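Local coordinates for putative uncharacterized protein (Pseudomonas phage 201phi2-1, PDB 3R4V) that is a tubulin-like protein of a bacteriophage, holding guanosine-5'-diphosphate in the nucleotide pocket of a Rossmann-like parallel-sheet domain, at residues L66-P69 with Q70-L74; G95-L98 with G99-T103. All coordinates share one frame; numbering follows the deposited sequence.

Interaction 1 of 2, residues L66-P69 with Q70-L74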
loop_
_atom_site.group_PDB
_atom_site.type_symbol
_atom_site.label_atom_id
_atom_site.label_comp_id
_atom_site.label_asym_id
_atom_site.label_seq_id
_atom_site.Cartn_x
_atom_site.Cartn_y
_atom_site.Cartn_z
ATOM N N LEU A 66 21.148 -3.272 1.488
ATOM C CA LEU A 66 21.682 -2.019 0.954
ATOM C C LEU A 66 20.926 -0.807 1.481
ATOM O O LEU A 66 21.527 0.228 1.774
ATOM C CB LEU A 66 21.615 -2.028 -0.571
ATOM C CG LEU A 66 22.590 -3.032 -1.187
ATOM C CD1 LEU A 66 22.401 -3.140 -2.692
ATOM C CD2 LEU A 66 23.993 -2.617 -0.838
ATOM N N VAL A 67 19.608 -0.932 1.598
ATOM C CA VAL A 67 18.789 0.227 1.948
ATOM C C VAL A 67 18.547 0.376 3.446
ATOM O O VAL A 67 18.346 1.482 3.934
ATOM C CB VAL A 67 17.449 0.246 1.180
ATOM C CG1 VAL A 67 17.710 0.164 -0.314
ATOM C CG2 VAL A 67 16.537 -0.890 1.638
ATOM N N ARG A 68 18.577 -0.734 4.176
ATOM C CA ARG A 68 18.287 -0.703 5.606
ATOM C C ARG A 68 19.086 0.357 6.374
ATOM O O ARG A 68 18.514 1.118 7.145
ATOM C CB ARG A 68 18.453 -2.094 6.236
ATOM C CG ARG A 68 18.237 -2.126 7.743
ATOM C CD ARG A 68 16.883 -1.519 8.087
ATOM N NE ARG A 68 16.595 -1.538 9.519
ATOM C CZ ARG A 68 16.722 -0.490 10.327
ATOM N NH1 ARG A 68 17.136 0.679 9.852
ATOM N NH2 ARG A 68 16.433 -0.611 11.616
ATOM N N PRO A 69 20.417 0.430 6.170
ATOM C CA PRO A 69 21.154 1.403 6.981
ATOM C C PRO A 69 20.834 2.856 6.622
ATOM O O PRO A 69 21.205 3.761 7.369
ATOM C CB PRO A 69 22.632 1.087 6.661
ATOM C CG PRO A 69 22.611 -0.282 6.010
ATOM C CD PRO A 69 21.310 -0.337 5.284
ATOM N N GLN A 70 20.152 3.069 5.500
ATOM C CA GLN A 70 19.825 4.413 5.025
ATOM C C GLN A 70 18.470 4.911 5.503
ATOM O O GLN A 70 18.151 6.086 5.367
ATOM C CB GLN A 70 19.880 4.473 3.493
ATOM C CG GLN A 70 21.258 4.109 2.912
ATOM C CD GLN A 70 21.270 4.100 1.391
ATOM O OE1 GLN A 70 20.977 5.108 0.747
ATOM N NE2 GLN A 70 21.597 2.954 0.814
ATOM N N ILE A 71 17.676 4.016 6.069
ATOM C CA ILE A 71 16.331 4.375 6.505
ATOM C C ILE A 71 16.303 5.570 7.470
ATOM O O ILE A 71 15.500 6.484 7.295
ATOM C CB ILE A 71 15.625 3.178 7.134
ATOM C CG1 ILE A 71 15.325 2.121 6.061
ATOM C CG2 ILE A 71 14.356 3.623 7.855
ATOM C CD1 ILE A 71 14.451 2.614 4.916
ATOM N N PRO A 72 17.167 5.567 8.494
ATOM C CA PRO A 72 17.138 6.718 9.404
ATOM C C PRO A 72 17.318 8.036 8.649
ATOM O O PRO A 72 16.637 9.019 8.951
ATOM C CB PRO A 72 18.327 6.463 10.326
ATOM C CG PRO A 72 18.530 4.975 10.271
ATOM C CD PRO A 72 18.216 4.601 8.859
ATOM N N ALA A 73 18.213 8.048 7.668
ATOM C CA ALA A 73 18.408 9.234 6.842
ATOM C C ALA A 73 17.146 9.595 6.057
ATOM O O ALA A 73 16.825 10.778 5.914
ATOM C CB ALA A 73 19.594 9.053 5.900
ATOM N N LEU A 74 16.432 8.588 5.551
ATOM C CA LEU A 74 15.188 8.853 4.824
ATOM C C LEU A 74 14.129 9.430 5.753
ATOM O O LEU A 74 13.386 10.329 5.365
ATOM C CB LEU A 74 14.643 7.599 4.127
ATOM C CG LEU A 74 15.567 6.944 3.100
ATOM C CD1 LEU A 74 14.827 5.885 2.294
ATOM C CD2 LEU A 74 16.182 7.988 2.181
HETATM O O HOH W 1 20.716 6.554 7.624
#

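Interaction 2 of 2, residues G95-L98 with G99-T103. With GDP (guanosine-5'-diphosphate), chain B.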
loop_
_atom_site.group_PDB
_atom_site.type_symbol
_atom_site.label_atom_id
_atom_site.label_comp_id
_atom_site.label_asym_id
_atom_site.label_seq_id
_atom_site.Cartn_x
_atom_site.Cartn_y
_atom_site.Cartn_z
ATOM N N GLY A 95 10.033 -0.766 -3.863
ATOM C CA GLY A 95 8.863 -0.292 -3.147
ATOM C C GLY A 95 8.495 -1.231 -2.017
ATOM O O GLY A 95 8.159 -0.786 -0.917
ATOM N N SER A 96 8.574 -2.533 -2.277
ATOM C CA SER A 96 8.123 -3.524 -1.308
ATOM C C SER A 96 9.124 -3.720 -0.164
ATOM O O SER A 96 8.890 -4.540 0.721
ATOM C CB SER A 96 7.868 -4.858 -1.993
ATOM O OG SER A 96 9.112 -5.411 -2.435
ATOM N N VAL A 97 10.240 -2.998 -0.226
ATOM C CA VAL A 97 11.243 -2.974 0.842
ATOM C C VAL A 97 11.268 -1.610 1.521
ATOM O O VAL A 97 11.116 -1.517 2.740
ATOM C CB VAL A 97 12.639 -3.364 0.326
ATOM C CG1 VAL A 97 13.700 -3.065 1.376
ATOM C CG2 VAL A 97 12.649 -4.846 -0.035
ATOM N N LEU A 98 11.427 -0.542 0.737
ATOM C CA LEU A 98 11.356 0.799 1.292
ATOM C C LEU A 98 10.017 1.072 1.996
ATOM O O LEU A 98 9.989 1.647 3.092
ATOM C CB LEU A 98 11.575 1.852 0.204
ATOM C CG LEU A 98 12.986 1.867 -0.381
ATOM C CD1 LEU A 98 13.055 2.795 -1.584
ATOM C CD2 LEU A 98 13.991 2.252 0.694
ATOM N N GLY A 99 8.919 0.683 1.350
ATOM C CA GLY A 99 7.576 0.942 1.871
ATOM C C GLY A 99 7.408 0.377 3.279
ATOM O O GLY A 99 7.114 1.110 4.226
ATOM N N PRO A 100 7.606 -0.937 3.432
ATOM C CA PRO A 100 7.471 -1.511 4.777
ATOM C C PRO A 100 8.515 -1.038 5.805
ATOM O O PRO A 100 8.182 -0.943 6.990
ATOM C CB PRO A 100 7.571 -3.016 4.525
ATOM C CG PRO A 100 7.035 -3.174 3.101
ATOM C CD PRO A 100 7.615 -1.974 2.384
ATOM N N LEU A 101 9.750 -0.764 5.394
ATOM C CA LEU A 101 10.713 -0.220 6.353
ATOM C C LEU A 101 10.232 1.126 6.888
ATOM O O LEU A 101 10.265 1.373 8.092
ATOM C CB LEU A 101 12.111 -0.085 5.746
ATOM C CG LEU A 101 12.808 -1.431 5.520
ATOM C CD1 LEU A 101 14.084 -1.194 4.735
ATOM C CD2 LEU A 101 13.105 -2.140 6.849
ATOM N N ILE A 102 9.779 1.996 5.992
ATOM C CA ILE A 102 9.294 3.315 6.412
ATOM C C ILE A 102 8.057 3.142 7.299
ATOM O O ILE A 102 7.884 3.857 8.296
ATOM C CB ILE A 102 9.013 4.218 5.207
ATOM C CG1 ILE A 102 10.329 4.638 4.555
ATOM C CG2 ILE A 102 8.213 5.472 5.624
ATOM C CD1 ILE A 102 10.153 5.223 3.178
ATOM N N THR A 103 7.233 2.159 6.948
ATOM C CA THR A 103 6.009 1.850 7.693
ATOM C C THR A 103 6.365 1.461 9.128
ATOM O O THR A 103 5.742 1.925 10.083
ATOM C CB THR A 103 5.225 0.724 7.015
ATOM O OG1 THR A 103 4.804 1.166 5.718
ATOM C CG2 THR A 103 3.990 0.345 7.828
HETATM P PB GDP B . 9.916 -1.535 -7.712
HETATM O O1B GDP B . 10.425 -0.242 -8.308
HETATM O O2B GDP B . 9.245 -1.216 -6.402
HETATM O O3B GDP B . 11.064 -2.520 -7.533
HETATM O O3A GDP B . 8.888 -2.226 -8.723
HETATM P PA GDP B . 7.667 -1.509 -9.487
HETATM O O1A GDP B . 8.128 -0.513 -10.539
HETATM O O2A GDP B . 6.716 -0.885 -8.505
HETATM O "O5'" GDP B . 7.033 -2.764 -10.203
HETATM C "C5'" GDP B . 6.615 -3.926 -9.465
HETATM C "C4'" GDP B . 5.493 -4.646 -10.204
HETATM O "O4'" GDP B . 4.294 -3.865 -10.132
HETATM C "C3'" GDP B . 5.764 -4.822 -11.689
HETATM O "O3'" GDP B . 6.385 -6.080 -11.938
HETATM C "C2'" GDP B . 4.380 -4.776 -12.298
HETATM O "O2'" GDP B . 3.748 -6.052 -12.193
HETATM C "C1'" GDP B . 3.599 -3.854 -11.389
HETATM N N9 GDP B . 3.640 -2.441 -11.822
HETATM C C8 GDP B . 4.692 -1.763 -12.342
HETATM N N7 GDP B . 4.363 -0.465 -12.570
HETATM C C5 GDP B . 3.085 -0.290 -12.165
HETATM C C6 GDP B . 2.119 0.829 -12.106
HETATM O O6 GDP B . 2.436 1.967 -12.506
HETATM N N1 GDP B . 0.892 0.577 -11.611
HETATM C C2 GDP B . 0.529 -0.650 -11.171
HETATM N N2 GDP B . -0.719 -0.850 -10.672
HETATM N N3 GDP B . 1.366 -1.713 -11.194
HETATM C C4 GDP B . 2.627 -1.591 -11.666
#

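Interaction 1 of 2, residues L66-P69 with Q70-L74
Arg-68, Pro-69 and Gln-70 form a short 3-10 turn that joins helix 60-67 to helix 71-76 in the tubulin-like nucleotide-binding domain. Two backbone bonds of the i to i+3 kind make the turn. Gln-70 N donates to Val-67 O at 2.9 Å, and Ile-71 N donates to Arg-68 O at 3.2 Å. The side chain of Gln-70 folds back along the turn. Its CG is anti to the carbonyl carbon (chi1 -59°) and the chain is extended beyond it. The amide therefore reaches the last part of the first helix, where Gln-70 NE2 donates to Leu-66 O at 2.9 Å. The bond is bent (148° at the hydrogen), and NE2 lies well above the carbonyl plane. Gln-70 OE1 accepts from Lys-51 N, so both ends of the amide are held and its rotation is fixed. Ile-71 CG1 lies 3.5 Å from Arg-68 O. The Arg-68 chain crosses Ile-71 and Pro-72 at about a right angle. Pro-72 CD lies at the edge of the guanidinium, near its plane. Pro-72 N carries no hydrogen to give to Pro-69 O, and Pro-72 CD sits 3.4 Å from Pro-69 O. A water molecule donates to Pro-69 O at 2.8 Å and accepts from Ala-73 N at 2.9 Å.

Interaction 2 of 2, residues G95-L98 with G99-T103
The flat groups that carry this contact are peptide carbonyls, with Leu-101, Ile-102 and Pro-100 packed round those of Val-97, Leu-98 and Ser-96. Leu-101 N meets Val-97 O 20° off the carbonyl plane, in a bond of 3.1 Å. Leu-101 CG, anti to its own carbonyl carbon (chi1 -71°), rests 3.3 Å from Val-97 O. Ile-102 repeats the pattern one residue on: Ile-102 N donates to Leu-98 O at 2.9 Å, and its CG1 lies against that oxygen. Pro-100 breaks the pattern. Pro-100 N has no hydrogen; Pro-100 CG and CD abut Ser-96 O, with CG at 3.3 Å, and the helix is kinked here. Arg-60 NH2 donates to Ser-96 O. Residues 95-103 are the start of helix 95-108, which follows the glycine-rich loop of the tubulin/FtsZ fold and lies in a beta-alpha-beta unit between strands 84-89 and 113-119. Gly-95 N, in the first turn, donates to O2B of guanosine-5'-diphosphate at 2.7 Å. Gly-95 O accepts from Gly-99 N at 2.8 Å, so both polar backbone atoms of this glycine are used. The Val-97 and Leu-101 side chains lie side by side, Val-97 CG1 to Leu-101 CD1 at 3.9 Å. Further along, Gly-99 O is gripped twice, by Thr-103 N and by Thr-103 OG1 at 2.8 Å, the hydroxyl standing above the carbonyl plane.

Overall arrangement
Interaction 1 precedes interaction 2 in the chain, and their centres are about 11 Å apart. The turn at 66-74 packs over helix 95-108 through apolar side chains. Val-67 CG2 touches Val-97 CG1 at 3.6 Å, and Ile-71 CD1 touches Leu-101 CB at 3.7 Å. The aliphatic part of Arg-68 also reaches Leu-101: Arg-68 CD is 4.0 Å from Leu-101 CD2. Leu-101 thus meets both halves of interaction 1. Interaction 2 binds guanosine-5'-diphosphate directly through Gly-95. Interaction 1 is farther from the nucleotide: the side chain of Val-67 is about 10 Å from guanosine-5'-diphosphate and about 11 Å from the magnesium ion.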